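Local atomic coordinates of DNA helicase RecQ (Deinococcus radiodurans, PDB entry 2RHF), a protein that probably couples ATP hydrolysis to the unwinding of duplex DNA in the 3'-5' direction, the chain here being an HRDC domain from its regulatory C-terminal region. Residues 28-41 against 52-64. Sequence-based numbering, arbitrary orientation.
Sequences VVFTNATLEALAAR and VPGLGEKRIEAYG. With PO4 (phosphate ion), chain B.
Arg-59 turns two neighbouring edges of its guanidinium, NE/NH2 and NH2/NH1, to Val-28 O and a phosphate ion, with NH2 serving both. Its NE and NH2 both donate to Val-28 O, at 3.0 and 2.8 Å, and this oxygen lies nearly in the guanidinium plane. The NH2 bond uses a carbonyl lone pair, whereas NE is tilted from the carbonyl plane; NE also makes a weak bond to Val-29 O. Along the next edge, NH1 reaches phosphate O4 and NH2 reaches O1 in nearly straight bonds (172° and 165°). An extended chain from CG to NE carries the group across the C-terminal end of helix 26-29. One turn further along its own helix, the Tyr-63 ring brings its edge to Val-29, CE1 lying 3.5 Å from Val-29 O and 3.9 Å from Val-29 CG1, and a water joins Tyr-63 OH to Val-28 O.

At helix 32-41 the contact turns mainly apolar. Ala-37 CB meets Val-52 CG1 at 3.8 Å, and Leu-38 CD2 lies against both Val-52 methyls. Thr-34 (chi1 -62°) sets OG1 beside its own backbone N, facing the Pro-53/Gly-54 backbone, and swings CG2 onto Leu-55 CB and CD1. A second water bridges Thr-34 OG1, Thr-31 N and Gly-54 O. Gly-54, whose phi is positive, brings its CA within 5.4 Å of the Thr-34 CA. Leu-49 and Ile-67 extend the core of this HRDC domain around Leu-38 and Leu-55.

Lys-58 NZ adds a longer bond to phosphate O3 (3.3 Å), so two basic residues of this segment hold the anion. The phosphate probably came from the crystallisation liquor, yet its capture implies a positive patch able to hold an anion, while Arg-59 ties that patch to the end of helix 26-29.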
loop_
_atom_site.group_PDB
_atom_site.type_symbol
_atom_site.label_atom_id
_atom_site.label_comp_id
_atom_site.label_asym_id
_atom_site.label_seq_id
_atom_site.Cartn_x
_atom_site.Cartn_y
_atom_site.Cartn_z
ATOM N N VAL A 28 1.711 -4.419 -11.632
ATOM C CA VAL A 28 3.012 -3.769 -11.620
ATOM C C VAL A 28 3.124 -2.742 -10.486
ATOM O O VAL A 28 4.207 -2.555 -9.942
ATOM C CB VAL A 28 3.320 -3.150 -13.001
ATOM C CG1 VAL A 28 4.506 -2.194 -12.956
ATOM C CG2 VAL A 28 3.581 -4.261 -14.015
ATOM N N VAL A 29 2.016 -2.101 -10.117
ATOM C CA VAL A 29 2.018 -1.179 -8.977
ATOM C C VAL A 29 2.301 -1.952 -7.677
ATOM O O VAL A 29 3.319 -1.725 -7.040
ATOM C CB VAL A 29 0.733 -0.318 -8.939
ATOM C CG1 VAL A 29 0.671 0.497 -7.649
ATOM C CG2 VAL A 29 0.710 0.608 -10.156
ATOM N N PHE A 30 1.400 -2.845 -7.285
ATOM C CA PHE A 30 1.687 -3.869 -6.280
ATOM C C PHE A 30 0.623 -4.939 -6.331
ATOM O O PHE A 30 -0.531 -4.667 -6.637
ATOM C CB PHE A 30 1.922 -3.316 -4.844
ATOM C CG PHE A 30 0.825 -2.422 -4.301
ATOM C CD1 PHE A 30 -0.319 -2.964 -3.720
ATOM C CD2 PHE A 30 0.979 -1.040 -4.305
ATOM C CE1 PHE A 30 -1.301 -2.145 -3.181
ATOM C CE2 PHE A 30 -0.006 -0.206 -3.753
ATOM C CZ PHE A 30 -1.148 -0.763 -3.207
ATOM N N THR A 31 1.010 -6.171 -6.036
ATOM C CA THR A 31 0.121 -7.299 -6.238
ATOM C C THR A 31 -0.900 -7.432 -5.110
ATOM O O THR A 31 -0.774 -6.794 -4.052
ATOM C CB THR A 31 0.906 -8.596 -6.326
ATOM O OG1 THR A 31 1.368 -8.934 -5.018
ATOM C CG2 THR A 31 2.099 -8.466 -7.290
ATOM N N ASN A 32 -1.898 -8.291 -5.314
ATOM C CA ASN A 32 -2.866 -8.538 -4.273
ATOM C C ASN A 32 -2.267 -9.173 -3.030
ATOM O O ASN A 32 -2.691 -8.857 -1.926
ATOM C CB ASN A 32 -4.030 -9.381 -4.773
ATOM C CG ASN A 32 -5.071 -8.561 -5.514
ATOM O OD1 ASN A 32 -4.851 -7.395 -5.849
ATOM N ND2 ASN A 32 -6.204 -9.172 -5.789
ATOM N N ALA A 33 -1.279 -10.055 -3.177
ATOM C CA ALA A 33 -0.628 -10.622 -1.988
ATOM C C ALA A 33 0.046 -9.512 -1.187
ATOM O O ALA A 33 0.002 -9.503 0.048
ATOM C CB ALA A 33 0.376 -11.700 -2.367
ATOM N N THR A 34 0.675 -8.573 -1.883
ATOM C CA THR A 34 1.315 -7.439 -1.211
ATOM C C THR A 34 0.257 -6.549 -0.535
ATOM O O THR A 34 0.436 -6.138 0.621
ATOM C CB THR A 34 2.163 -6.648 -2.198
ATOM O OG1 THR A 34 3.201 -7.495 -2.708
ATOM C CG2 THR A 34 2.777 -5.428 -1.524
ATOM N N LEU A 35 -0.838 -6.280 -1.240
ATOM C CA LEU A 35 -1.941 -5.503 -0.697
ATOM C C LEU A 35 -2.470 -6.128 0.593
ATOM O O LEU A 35 -2.658 -5.431 1.609
ATOM C CB LEU A 35 -3.034 -5.371 -1.750
ATOM C CG LEU A 35 -4.162 -4.380 -1.465
ATOM C CD1 LEU A 35 -4.786 -3.926 -2.759
ATOM C CD2 LEU A 35 -5.216 -4.974 -0.552
ATOM N N GLU A 36 -2.656 -7.444 0.585
ATOM C CA GLU A 36 -3.139 -8.144 1.751
ATOM C C GLU A 36 -2.169 -8.070 2.904
ATOM O O GLU A 36 -2.586 -7.927 4.047
ATOM C CB GLU A 36 -3.461 -9.580 1.398
ATOM C CG GLU A 36 -4.777 -9.665 0.635
ATOM C CD GLU A 36 -4.867 -10.796 -0.335
ATOM O OE1 GLU A 36 -4.096 -11.779 -0.231
ATOM O OE2 GLU A 36 -5.732 -10.693 -1.217
ATOM N N ALA A 37 -0.878 -8.174 2.613
ATOM C CA ALA A 37 0.134 -8.050 3.653
ATOM C C ALA A 37 0.149 -6.635 4.243
ATOM O O ALA A 37 0.315 -6.467 5.453
ATOM C CB ALA A 37 1.502 -8.438 3.102
ATOM N N LEU A 38 -0.024 -5.618 3.405
ATOM C CA LEU A 38 -0.120 -4.243 3.889
ATOM C C LEU A 38 -1.304 -4.060 4.817
ATOM O O LEU A 38 -1.191 -3.441 5.877
ATOM C CB LEU A 38 -0.191 -3.264 2.717
ATOM C CG LEU A 38 1.082 -3.110 1.882
ATOM C CD1 LEU A 38 0.804 -2.372 0.589
ATOM C CD2 LEU A 38 2.193 -2.408 2.698
ATOM N N ALA A 39 -2.450 -4.608 4.429
ATOM C CA ALA A 39 -3.655 -4.475 5.235
ATOM C C ALA A 39 -3.534 -5.223 6.559
ATOM O O ALA A 39 -4.006 -4.740 7.586
ATOM C CB ALA A 39 -4.879 -4.947 4.461
ATOM N N ALA A 40 -2.898 -6.393 6.533
ATOM C CA ALA A 40 -2.747 -7.214 7.731
ATOM C C ALA A 40 -1.705 -6.634 8.675
ATOM O O ALA A 40 -1.922 -6.586 9.885
ATOM C CB ALA A 40 -2.372 -8.650 7.340
ATOM N N ARG A 41 -0.571 -6.216 8.130
ATOM C CA ARG A 41 0.554 -5.763 8.951
ATOM C C ARG A 41 0.428 -4.309 9.383
ATOM O O ARG A 41 1.042 -3.900 10.367
ATOM C CB ARG A 41 1.872 -5.977 8.214
ATOM C CG ARG A 41 2.189 -7.467 7.933
ATOM C CD ARG A 41 3.435 -7.625 7.095
ATOM N NE ARG A 41 4.604 -7.186 7.848
ATOM C CZ ARG A 41 5.315 -7.952 8.673
ATOM N NH1 ARG A 41 5.009 -9.234 8.842
ATOM N NH2 ARG A 41 6.335 -7.435 9.333
ATOM N N VAL A 52 7.444 -5.874 4.627
ATOM C CA VAL A 52 6.256 -6.367 3.920
ATOM C C VAL A 52 6.646 -7.239 2.722
ATOM O O VAL A 52 7.310 -6.757 1.805
ATOM C CB VAL A 52 5.380 -5.198 3.431
ATOM C CG1 VAL A 52 4.189 -5.726 2.613
ATOM C CG2 VAL A 52 4.896 -4.379 4.619
ATOM N N PRO A 53 6.231 -8.538 2.724
ATOM C CA PRO A 53 6.555 -9.415 1.593
ATOM C C PRO A 53 6.042 -8.895 0.254
ATOM O O PRO A 53 4.896 -8.450 0.143
ATOM C CB PRO A 53 5.853 -10.735 1.951
ATOM C CG PRO A 53 5.696 -10.708 3.414
ATOM C CD PRO A 53 5.497 -9.264 3.782
ATOM N N GLY A 54 6.900 -8.951 -0.758
ATOM C CA GLY A 54 6.496 -8.664 -2.115
ATOM C C GLY A 54 6.518 -7.206 -2.512
ATOM O O GLY A 54 6.331 -6.890 -3.684
ATOM N N LEU A 55 6.737 -6.300 -1.549
ATOM C CA LEU A 55 6.718 -4.878 -1.865
ATOM C C LEU A 55 8.020 -4.417 -2.516
ATOM O O LEU A 55 8.019 -4.008 -3.659
ATOM C CB LEU A 55 6.359 -4.035 -0.633
ATOM C CG LEU A 55 6.192 -2.538 -0.872
ATOM C CD1 LEU A 55 5.088 -2.252 -1.876
ATOM C CD2 LEU A 55 5.917 -1.839 0.438
ATOM N N GLY A 56 9.131 -4.510 -1.786
ATOM C CA GLY A 56 10.463 -4.235 -2.350
ATOM C C GLY A 56 10.873 -2.780 -2.312
ATOM O O GLY A 56 10.034 -1.884 -2.191
ATOM N N GLU A 57 12.175 -2.538 -2.441
ATOM C CA GLU A 57 12.721 -1.201 -2.266
ATOM C C GLU A 57 12.285 -0.184 -3.318
ATOM O O GLU A 57 12.057 0.988 -2.993
ATOM C CB GLU A 57 14.245 -1.232 -2.166
ATOM C CG GLU A 57 14.866 0.139 -1.900
ATOM C CD GLU A 57 14.465 0.748 -0.548
ATOM O OE1 GLU A 57 13.852 0.048 0.290
ATOM O OE2 GLU A 57 14.773 1.937 -0.325
ATOM N N LYS A 58 12.166 -0.611 -4.571
ATOM C CA LYS A 58 11.773 0.313 -5.619
ATOM C C LYS A 58 10.401 0.922 -5.303
ATOM O O LYS A 58 10.201 2.130 -5.428
ATOM C CB LYS A 58 11.765 -0.390 -6.977
ATOM C CG LYS A 58 11.553 0.533 -8.156
ATOM C CD LYS A 58 11.593 -0.228 -9.468
ATOM C CE LYS A 58 11.529 0.718 -10.643
ATOM N NZ LYS A 58 11.703 -0.014 -11.921
ATOM N N ARG A 59 9.470 0.075 -4.893
ATOM C CA ARG A 59 8.117 0.513 -4.595
ATOM C C ARG A 59 8.033 1.240 -3.252
ATOM O O ARG A 59 7.206 2.127 -3.082
ATOM C CB ARG A 59 7.163 -0.663 -4.669
ATOM C CG ARG A 59 6.908 -1.086 -6.116
ATOM C CD ARG A 59 6.289 -2.456 -6.256
ATOM N NE ARG A 59 6.119 -2.798 -7.679
ATOM C CZ ARG A 59 7.112 -3.168 -8.498
ATOM N NH1 ARG A 59 8.358 -3.275 -8.045
ATOM N NH2 ARG A 59 6.859 -3.426 -9.775
ATOM N N ILE A 60 8.887 0.888 -2.293
ATOM C CA ILE A 60 8.950 1.678 -1.062
ATOM C C ILE A 60 9.366 3.108 -1.377
ATOM O O ILE A 60 8.767 4.071 -0.880
ATOM C CB ILE A 60 9.862 1.024 -0.017
ATOM C CG1 ILE A 60 9.217 -0.270 0.477
ATOM C CG2 ILE A 60 10.149 1.984 1.151
ATOM C CD1 ILE A 60 10.111 -1.156 1.275
ATOM N N GLU A 61 10.370 3.263 -2.233
ATOM C CA GLU A 61 10.816 4.594 -2.604
ATOM C C GLU A 61 9.759 5.374 -3.375
ATOM O O GLU A 61 9.511 6.545 -3.084
ATOM C CB GLU A 61 12.125 4.519 -3.373
ATOM C CG GLU A 61 13.269 4.045 -2.500
ATOM C CD GLU A 61 14.595 3.995 -3.218
ATOM O OE1 GLU A 61 14.712 4.588 -4.309
ATOM O OE2 GLU A 61 15.524 3.362 -2.679
ATOM N N ALA A 62 9.112 4.716 -4.331
ATOM C CA ALA A 62 8.149 5.379 -5.191
ATOM C C ALA A 62 6.822 5.648 -4.489
ATOM O O ALA A 62 6.231 6.710 -4.677
ATOM C CB ALA A 62 7.914 4.559 -6.447
ATOM N N TYR A 63 6.351 4.672 -3.704
ATOM C CA TYR A 63 4.967 4.660 -3.210
ATOM C C TYR A 63 4.858 4.643 -1.701
ATOM O O TYR A 63 3.749 4.700 -1.186
ATOM C CB TYR A 63 4.198 3.435 -3.730
ATOM C CG TYR A 63 4.265 3.184 -5.219
ATOM C CD1 TYR A 63 4.358 1.883 -5.706
ATOM C CD2 TYR A 63 4.219 4.231 -6.143
ATOM C CE1 TYR A 63 4.403 1.632 -7.071
ATOM C CE2 TYR A 63 4.276 3.987 -7.505
ATOM C CZ TYR A 63 4.365 2.693 -7.961
ATOM O OH TYR A 63 4.428 2.470 -9.322
ATOM N N GLY A 64 5.971 4.496 -0.992
ATOM C CA GLY A 64 5.914 4.204 0.444
ATOM C C GLY A 64 5.163 5.237 1.252
ATOM O O GLY A 64 4.328 4.900 2.084
HETATM P P PO4 B . 10.478 -4.210 -11.145
HETATM O O1 PO4 B . 9.119 -3.730 -11.601
HETATM O O2 PO4 B . 10.766 -5.581 -11.728
HETATM O O3 PO4 B . 11.585 -3.277 -11.616
HETATM O O4 PO4 B . 10.556 -4.248 -9.633
HETATM O O HOH W 1 5.370 0.052 -9.903
HETATM O O HOH W 2 3.811 -6.199 -5.085
#